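PDB 3RPZ: ADP/ATP-dependent NAD(P)H-hydrate dehydratase from Bacillus subtilis, which catalyses the ADP- or ATP-dependent dehydration of hydrated NADH and NADPH, a repair reaction that restores the damaged nicotinamide cofactors. Local coordinates for residues 30-35 and 58-63; 49-54 and 75-80; 54-59 and 226-231. One frame throughout, in Å; residues are numbered along the deposited sequence.

Contact 1 of 3, residues 30-35 and 58-63; sequences YGTALL and LGKLVI. With NPW (beta-6-hydroxy-1,4,5,6-tetrahydronicotinamide adenine dinucleotide phosphate), chain D.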
# COMPACT_ATOMS: atom_id res chain seq x y z
N TYR A 30 7.49 24.18 -12.18
CA TYR A 30 8.26 23.63 -11.07
C TYR A 30 9.32 22.61 -11.45
O TYR A 30 9.95 22.04 -10.60
CB TYR A 30 7.34 23.15 -9.95
CG TYR A 30 6.41 24.24 -9.55
CD1 TYR A 30 6.83 25.27 -8.75
CD2 TYR A 30 5.13 24.26 -10.03
CE1 TYR A 30 5.96 26.30 -8.44
CE2 TYR A 30 4.28 25.24 -9.73
CZ TYR A 30 4.69 26.26 -8.93
OH TYR A 30 3.76 27.23 -8.69
N GLY A 31 9.48 22.38 -12.74
CA GLY A 31 10.58 21.60 -13.28
C GLY A 31 10.46 20.10 -13.15
O GLY A 31 9.60 19.59 -12.42
N THR A 32 11.33 19.42 -13.88
CA THR A 32 11.52 17.97 -13.83
C THR A 32 12.83 17.68 -13.14
O THR A 32 13.87 18.17 -13.55
CB THR A 32 11.53 17.36 -15.21
OG1 THR A 32 10.29 17.70 -15.89
CG2 THR A 32 11.65 15.84 -15.11
N ALA A 33 12.78 16.94 -12.05
CA ALA A 33 13.95 16.49 -11.31
C ALA A 33 14.33 15.09 -11.71
O ALA A 33 13.48 14.32 -12.14
CB ALA A 33 13.70 16.55 -9.81
N LEU A 34 15.61 14.77 -11.61
CA LEU A 34 16.13 13.42 -11.78
C LEU A 34 16.67 12.90 -10.48
O LEU A 34 17.51 13.56 -9.86
CB LEU A 34 17.22 13.41 -12.83
CG LEU A 34 17.84 12.06 -13.14
CD1 LEU A 34 16.87 11.03 -13.77
CD2 LEU A 34 19.06 12.23 -14.06
N LEU A 35 16.26 11.70 -10.11
CA LEU A 35 16.74 10.99 -8.93
C LEU A 35 17.42 9.69 -9.39
O LEU A 35 16.77 8.83 -9.98
CB LEU A 35 15.59 10.63 -7.98
CG LEU A 35 15.99 9.75 -6.79
CD1 LEU A 35 16.96 10.40 -5.84
CD2 LEU A 35 14.74 9.31 -6.03
N LEU A 58 8.35 19.86 -6.50
CA LEU A 58 8.76 19.74 -7.91
C LEU A 58 7.53 19.67 -8.83
O LEU A 58 6.37 19.63 -8.37
CB LEU A 58 9.76 18.60 -8.09
CG LEU A 58 9.31 17.21 -7.58
CD1 LEU A 58 8.03 16.72 -8.30
CD2 LEU A 58 10.42 16.19 -7.79
N GLY A 59 7.80 19.68 -10.13
CA GLY A 59 6.77 19.46 -11.12
C GLY A 59 6.66 18.03 -11.53
O GLY A 59 5.57 17.45 -11.48
N LYS A 60 7.75 17.43 -11.98
CA LYS A 60 7.82 16.04 -12.37
C LYS A 60 9.05 15.42 -11.77
O LYS A 60 10.02 16.11 -11.49
CB LYS A 60 7.83 15.85 -13.90
CG LYS A 60 6.46 16.14 -14.54
CD LYS A 60 6.29 15.55 -15.94
CE LYS A 60 7.10 16.24 -16.89
NZ LYS A 60 7.02 15.39 -18.24
N LEU A 61 9.02 14.09 -11.60
CA LEU A 61 10.21 13.36 -11.16
C LEU A 61 10.45 12.17 -12.07
O LEU A 61 9.53 11.35 -12.32
CB LEU A 61 10.03 12.85 -9.74
CG LEU A 61 11.18 12.00 -9.17
CD1 LEU A 61 12.44 12.85 -9.00
CD2 LEU A 61 10.81 11.30 -7.84
N VAL A 62 11.66 12.07 -12.58
CA VAL A 62 12.17 10.90 -13.28
C VAL A 62 13.10 10.15 -12.33
O VAL A 62 14.01 10.79 -11.78
CB VAL A 62 12.90 11.30 -14.56
CG1 VAL A 62 13.52 10.09 -15.25
CG2 VAL A 62 11.92 12.03 -15.50
N ILE A 63 12.88 8.87 -12.12
CA ILE A 63 13.75 8.04 -11.26
C ILE A 63 14.56 7.16 -12.18
O ILE A 63 14.00 6.38 -12.96
CB ILE A 63 12.94 7.24 -10.28
CG1 ILE A 63 12.12 8.18 -9.35
CG2 ILE A 63 13.91 6.38 -9.43
CD1 ILE A 63 11.24 7.44 -8.32
P NPW D . 7.02 24.31 -20.55
O1 NPW D . 8.15 23.52 -21.16
O2 NPW D . 6.76 24.14 -19.09
O3 NPW D . 7.02 25.81 -20.93
PA NPW D . 4.65 16.85 -22.39
PB NPW D . 3.62 15.46 -20.06
C1A NPW D . 3.84 22.48 -21.90
C1B NPW D . 2.73 10.94 -19.06
N1C NPW D . 2.79 11.12 -17.63
N1D NPW D . 1.01 26.24 -19.91
C2A NPW D . 5.23 22.49 -21.27
O2A NPW D . 5.68 23.83 -21.33
C2B NPW D . 1.50 11.56 -19.74
O2B NPW D . 0.33 10.82 -19.53
C2C NPW D . 2.98 10.15 -16.78
C2D NPW D . 2.05 26.29 -20.76
C3A NPW D . 6.01 21.54 -22.16
O3A NPW D . 6.45 22.16 -23.38
C3B NPW D . 2.01 11.53 -21.20
O3B NPW D . 1.77 10.21 -21.70
C3C NPW D . 3.20 10.10 -15.50
N3D NPW D . 2.77 25.27 -21.26
C4B NPW D . 3.51 11.78 -21.03
O4B NPW D . 3.86 11.59 -19.62
C4C NPW D . 3.30 11.45 -14.80
C4D NPW D . 2.30 24.10 -20.82
O4D NPW D . 3.69 21.14 -22.37
C4E NPW D . 4.94 20.51 -22.48
C5A NPW D . 1.24 23.93 -19.89
C5B NPW D . 3.94 13.19 -21.43
O5B NPW D . 3.07 14.16 -20.85
C5C NPW D . 3.67 12.51 -15.82
C5E NPW D . 4.94 19.34 -21.50
O5E NPW D . 4.12 18.31 -22.04
C6C NPW D . 2.71 12.49 -17.04
O6C NPW D . 1.36 12.78 -16.70
C6D NPW D . 0.54 25.08 -19.40
N6D NPW D . -0.48 25.08 -18.56
N7A NPW D . 1.01 22.61 -19.56
C7C NPW D . 3.26 8.88 -14.74
N7C NPW D . 3.44 8.96 -13.43
O7C NPW D . 3.18 7.77 -15.32
C8A NPW D . 1.97 21.93 -20.29
N9A NPW D . 2.72 22.87 -21.04
OA1 NPW D . 6.02 16.87 -22.92
OA2 NPW D . 3.54 16.40 -23.20
OA3 NPW D . 4.76 16.09 -20.98
OB1 NPW D . 2.44 16.32 -19.89
OB2 NPW D . 4.38 15.04 -18.84
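Strands 32-36 and 60-65 are the parallel strands of a beta-alpha-beta unit, Thr-32 to Leu-35 pairing with Lys-60 to Ile-63. Val-62 bonds to the residues either side of its partner Leu-34: its N meets Ala-33 O at 2.9 Å, almost straight (175°), while its O accepts a bond from Leu-35 N. Before the strands begin, Gly-31 O takes a good bond from Lys-60 N and a weak one from Gly-59 N. A CB on Gly-59 would run into Gly-31 O, so glycine suits this approach to the strand. Ala-33 and Leu-35, touching Leu-226 of helix 217-231, and Leu-61, touching Met-54 of helix 44-54, suit a face packed under helices. On the other face beta-branched Thr-32 and Val-62 suit a strand, their CG2 methyls 3.8 Å apart, and Thr-32 OG1 flanks the Lys-60 chain, 3.6 Å from its CE. A bend at chi3 (-71°) lets Lys-60 NZ reach the hydrated cofactor's diphosphate, 2.7 Å from NPW OB2. A methionine in its place would probably leave that oxygen without its positive mate on this strand. Lys-27 and His-26 also bind the ligand. This is a beta-alpha-beta unit of a ribokinase-like fold, its lysine-bearing face turned to the substrate site.

Contact 2 of 3, residues 49-54 and 75-80; sequences AGLGAM and PVLPEA. With NPW (beta-6-hydroxy-1,4,5,6-tetrahydronicotinamide adenine dinucleotide phosphate), chain D.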
# COMPACT_ATOMS: atom_id res chain seq x y z
N ALA A 49 13.56 8.39 -1.19
CA ALA A 49 13.98 9.66 -1.75
C ALA A 49 12.95 10.15 -2.78
O ALA A 49 12.71 11.35 -2.90
CB ALA A 49 15.38 9.51 -2.39
N GLY A 50 12.33 9.24 -3.52
CA GLY A 50 11.32 9.65 -4.50
C GLY A 50 10.12 10.29 -3.86
O GLY A 50 9.62 11.31 -4.32
N LEU A 51 9.61 9.69 -2.79
CA LEU A 51 8.51 10.28 -2.01
C LEU A 51 8.91 11.61 -1.43
O LEU A 51 8.16 12.58 -1.54
CB LEU A 51 8.13 9.31 -0.88
CG LEU A 51 7.33 8.13 -1.20
CD1 LEU A 51 7.44 7.07 -0.13
CD2 LEU A 51 5.84 8.47 -1.47
N GLY A 52 10.12 11.72 -0.86
CA GLY A 52 10.56 13.01 -0.36
C GLY A 52 10.58 14.07 -1.43
O GLY A 52 10.18 15.22 -1.19
N ALA A 53 11.02 13.73 -2.62
CA ALA A 53 11.14 14.67 -3.72
C ALA A 53 9.75 15.12 -4.21
O ALA A 53 9.52 16.32 -4.37
CB ALA A 53 12.01 14.08 -4.83
N MET A 54 8.89 14.15 -4.49
CA MET A 54 7.60 14.52 -5.06
C MET A 54 6.73 15.25 -4.07
O MET A 54 5.89 16.07 -4.47
CB MET A 54 6.89 13.34 -5.70
CG MET A 54 7.70 12.71 -6.81
SD MET A 54 6.68 11.88 -8.06
CE MET A 54 6.10 13.30 -8.88
N PRO A 75 3.65 1.29 -7.09
CA PRO A 75 2.37 1.25 -6.40
C PRO A 75 2.25 2.29 -5.30
O PRO A 75 1.13 2.74 -4.97
CB PRO A 75 2.30 -0.14 -5.80
CG PRO A 75 3.42 -0.87 -6.34
CD PRO A 75 4.38 0.02 -7.01
N VAL A 76 3.39 2.72 -4.74
CA VAL A 76 3.40 3.68 -3.63
C VAL A 76 3.56 5.11 -4.12
O VAL A 76 2.96 6.06 -3.55
CB VAL A 76 4.56 3.29 -2.67
CG1 VAL A 76 4.61 4.27 -1.52
CG2 VAL A 76 4.40 1.80 -2.17
N LEU A 77 4.32 5.30 -5.21
CA LEU A 77 4.60 6.59 -5.80
C LEU A 77 4.30 6.49 -7.30
O LEU A 77 5.22 6.51 -8.14
CB LEU A 77 6.03 7.00 -5.56
CG LEU A 77 6.43 8.40 -6.01
CD1 LEU A 77 5.73 9.49 -5.21
CD2 LEU A 77 7.96 8.56 -5.90
N PRO A 78 3.03 6.38 -7.66
CA PRO A 78 2.70 6.21 -9.06
C PRO A 78 2.96 7.47 -9.88
O PRO A 78 2.90 7.39 -11.12
CB PRO A 78 1.19 5.82 -9.03
CG PRO A 78 0.71 6.40 -7.75
CD PRO A 78 1.83 6.20 -6.80
N GLU A 79 3.24 8.61 -9.26
CA GLU A 79 3.40 9.86 -9.94
C GLU A 79 4.75 10.03 -10.63
O GLU A 79 4.89 10.88 -11.50
CB GLU A 79 3.16 11.02 -8.98
CG GLU A 79 1.73 11.04 -8.38
CD GLU A 79 1.47 10.07 -7.25
OE1 GLU A 79 2.40 9.46 -6.68
OE2 GLU A 79 0.27 9.99 -6.86
N ALA A 80 5.74 9.23 -10.27
CA ALA A 80 7.04 9.27 -10.87
C ALA A 80 7.09 8.47 -12.15
O ALA A 80 6.33 7.50 -12.31
CB ALA A 80 8.08 8.69 -9.91
P NPW D . 7.02 24.31 -20.55
O1 NPW D . 8.15 23.52 -21.16
O2 NPW D . 6.76 24.14 -19.09
O3 NPW D . 7.02 25.81 -20.93
PA NPW D . 4.65 16.85 -22.39
PB NPW D . 3.62 15.46 -20.06
C1A NPW D . 3.84 22.48 -21.90
C1B NPW D . 2.73 10.94 -19.06
N1C NPW D . 2.79 11.12 -17.63
N1D NPW D . 1.01 26.24 -19.91
C2A NPW D . 5.23 22.49 -21.27
O2A NPW D . 5.68 23.83 -21.33
C2B NPW D . 1.50 11.56 -19.74
O2B NPW D . 0.33 10.82 -19.53
C2C NPW D . 2.98 10.15 -16.78
C2D NPW D . 2.05 26.29 -20.76
C3A NPW D . 6.01 21.54 -22.16
O3A NPW D . 6.45 22.16 -23.38
C3B NPW D . 2.01 11.53 -21.20
O3B NPW D . 1.77 10.21 -21.70
C3C NPW D . 3.20 10.10 -15.50
N3D NPW D . 2.77 25.27 -21.26
C4B NPW D . 3.51 11.78 -21.03
O4B NPW D . 3.86 11.59 -19.62
C4C NPW D . 3.30 11.45 -14.80
C4D NPW D . 2.30 24.10 -20.82
O4D NPW D . 3.69 21.14 -22.37
C4E NPW D . 4.94 20.51 -22.48
C5A NPW D . 1.24 23.93 -19.89
C5B NPW D . 3.94 13.19 -21.43
O5B NPW D . 3.07 14.16 -20.85
C5C NPW D . 3.67 12.51 -15.82
C5E NPW D . 4.94 19.34 -21.50
O5E NPW D . 4.12 18.31 -22.04
C6C NPW D . 2.71 12.49 -17.04
O6C NPW D . 1.36 12.78 -16.70
C6D NPW D . 0.54 25.08 -19.40
N6D NPW D . -0.48 25.08 -18.56
N7A NPW D . 1.01 22.61 -19.56
C7C NPW D . 3.26 8.88 -14.74
N7C NPW D . 3.44 8.96 -13.43
O7C NPW D . 3.18 7.77 -15.32
C8A NPW D . 1.97 21.93 -20.29
N9A NPW D . 2.72 22.87 -21.04
OA1 NPW D . 6.02 16.87 -22.92
OA2 NPW D . 3.54 16.40 -23.20
OA3 NPW D . 4.76 16.09 -20.98
OB1 NPW D . 2.44 16.32 -19.89
OB2 NPW D . 4.38 15.04 -18.84
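Leu-77 reaches from the loop before strand 81-84 onto helix 44-54, and its two methyl groups do different work. Its CG stands anti to the backbone N (chi1 -174°), which carries the branch to the helix. CD2 presses on the bare backbone of Gly-50, 3.4 Å from Gly-50 C; a CB on Gly-50 would collide with that methyl, so glycine suits this helical position. CD1 lies between two helix side chains, 3.9 Å from Leu-51 CD2 and 3.8 Å from Met-54 SD. Leu-51 and Leu-77 lie alongside each other, running opposite ways, and the second branch of Leu-51 extends to Val-76, its CD1 4.2 Å from Val-76 CG1.

Met-54 crosses the turn formed by Leu-77 to Ala-80. The chain bends at its last torsion (chi3 75°), folding CE back over Glu-79, 3.7 Å from Glu-79 CB, while SD rests 3.6 Å from Ala-80 N and 3.9 Å from Ala-80 CB. A long, flexible thioether suits this uneven surface of methyl, methylene and peptide atoms. The carboxylate of Glu-79 turns elsewhere, its OE2 accepting a bond from His-265 N of the second subunit. On the ligand side of this turn, Pro-78 O accepts a hydrogen bond from the carboxamide nitrogen NPW N7C at 2.8 Å. No hydrogen bond joins residues 49-54 to 75-80: apolar packing fits the turn to the helix, while its backbone binds the hydrated nicotinamide.

Contact 3 of 3, residues 54-59 and 226-231; sequences MRSGLG and LGMLCC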
# COMPACT_ATOMS: atom_id res chain seq x y z
N MET A 54 8.89 14.15 -4.49
CA MET A 54 7.60 14.52 -5.06
C MET A 54 6.73 15.25 -4.07
O MET A 54 5.89 16.07 -4.47
CB MET A 54 6.89 13.34 -5.70
CG MET A 54 7.70 12.71 -6.81
SD MET A 54 6.68 11.88 -8.06
CE MET A 54 6.10 13.30 -8.88
N ARG A 55 6.91 14.99 -2.77
CA ARG A 55 6.22 15.75 -1.74
C ARG A 55 6.73 17.17 -1.62
O ARG A 55 6.06 17.99 -0.98
CB ARG A 55 6.43 15.06 -0.39
CG ARG A 55 5.52 13.88 -0.12
CD ARG A 55 4.09 14.30 0.12
NE ARG A 55 3.28 13.23 0.59
CZ ARG A 55 1.97 13.15 0.46
NH1 ARG A 55 1.29 14.03 -0.19
NH2 ARG A 55 1.34 12.11 1.00
N SER A 56 7.90 17.49 -2.15
CA SER A 56 8.59 18.73 -1.88
C SER A 56 8.55 19.76 -2.97
O SER A 56 9.45 20.58 -3.12
CB SER A 56 10.00 18.46 -1.39
OG SER A 56 9.93 17.78 -0.13
N GLY A 57 7.49 19.76 -3.78
CA GLY A 57 7.18 20.91 -4.62
C GLY A 57 7.75 20.95 -6.04
O GLY A 57 7.62 21.97 -6.70
N LEU A 58 8.35 19.86 -6.50
CA LEU A 58 8.76 19.74 -7.91
C LEU A 58 7.53 19.67 -8.83
O LEU A 58 6.37 19.63 -8.37
CB LEU A 58 9.76 18.60 -8.09
CG LEU A 58 9.31 17.21 -7.58
CD1 LEU A 58 8.03 16.72 -8.30
CD2 LEU A 58 10.42 16.19 -7.79
N GLY A 59 7.80 19.68 -10.13
CA GLY A 59 6.77 19.46 -11.12
C GLY A 59 6.66 18.03 -11.53
O GLY A 59 5.57 17.45 -11.48
N LEU A 226 15.99 17.69 -3.11
CA LEU A 226 15.82 17.66 -4.54
C LEU A 226 14.54 18.39 -4.97
O LEU A 226 14.54 19.21 -5.86
CB LEU A 226 15.79 16.22 -5.03
CG LEU A 226 15.61 16.02 -6.54
CD1 LEU A 226 16.77 16.66 -7.33
CD2 LEU A 226 15.47 14.52 -6.88
N GLY A 227 13.43 18.07 -4.33
CA GLY A 227 12.19 18.75 -4.65
C GLY A 227 12.24 20.23 -4.30
O GLY A 227 11.79 21.09 -5.09
N MET A 228 12.78 20.58 -3.13
CA MET A 228 12.79 21.99 -2.75
C MET A 228 13.64 22.84 -3.68
O MET A 228 13.33 24.00 -3.96
CB MET A 228 13.09 22.17 -1.27
CG MET A 228 11.69 21.88 -0.37
SD MET A 228 12.16 22.17 1.30
CE MET A 228 10.95 21.04 1.97
N LEU A 229 14.68 22.26 -4.24
CA LEU A 229 15.51 22.98 -5.25
C LEU A 229 14.70 23.37 -6.47
O LEU A 229 15.08 24.29 -7.22
CB LEU A 229 16.70 22.12 -5.69
CG LEU A 229 17.83 22.01 -4.67
CD1 LEU A 229 18.73 20.82 -5.06
CD2 LEU A 229 18.63 23.33 -4.60
N CYS A 230 13.65 22.60 -6.74
CA CYS A 230 12.81 22.88 -7.91
C CYS A 230 11.81 23.98 -7.70
O CYS A 230 11.36 24.62 -8.67
CB CYS A 230 12.08 21.59 -8.34
SG CYS A 230 13.20 20.31 -8.94
N CYS A 231 11.41 24.27 -6.47
CA CYS A 231 10.37 25.29 -6.21
C CYS A 231 10.88 26.54 -5.53
O CYS A 231 10.17 27.55 -5.54
CB CYS A 231 9.21 24.71 -5.43
SG CYS A 231 9.58 23.99 -3.81
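Ser-56 and Gly-227 bring two backbones together, their CA atoms 4.5 Å apart. Glycine is needed on both segments: a CB on Gly-227 would strike Ser-56 CB, and one on Gly-57 would strike Cys-231 SG. Gly-57 also has backbone angles (phi 92°) at which a side chain would jam against the preceding carbonyl, so glycine is suited twice over. Side chains pack around this close approach. Ser-56 CB lies 3.9 Å from Met-228 CG, and Cys-231 CB approaches Gly-57 O to 3.4 Å. Cys-231 SG sits between its backbone N and carbonyl carbon (chi1 59°), which turns it to Ser-56 O at 3.5 Å. On the other flank Leu-58 CB meets Cys-230 CB at 3.8 Å. No hydrogen bond crosses the contact, and Leu-58 N is buried here with no hydrogen-bond partner.

What fixes the loop comes from farther out. With OG anti to its carbonyl carbon (chi1 -65°), the hydroxyl of Ser-56 reaches back to bond Gly-52 O, four residues earlier in helix 44-54. Arg-21 grips the carbonyl oxygens of Gly-57 and Leu-58, and Arg-55 makes a salt bridge to Glu-266 of the second subunit. Met-228, extended beyond CG, runs on to Trp-275 of helix 264-277. Such close glycine packing joins helix 217-231, which also lies on the sheet, to the alpha-to-beta connection of a beta-alpha-beta crossover in a ribokinase-like alpha/beta fold.

How the contacts relate
From the N terminus, strand 32-36 leads into helix 44-54, and contact 1 closes the beta-alpha-beta crossover when strand 60-65 returns beside it. Contact 2 starts on the helix inside that loop and ends beyond the second strand, at 75-80, so the two cross. Contact 3 starts at 54-59, sharing Met-54 with contact 2 and Leu-58 and Gly-59 with contact 1; it closes by far the longest loop, reaching helix 217-231, and also crosses contact 2. Leu-61 CD2 packs on Met-54 CG, and Leu-58 CG on Ala-53 O. Together the three contacts tie sheet, crossover helix, substrate-binding turn and helix 217-231, and residues of each lie near the second subunit.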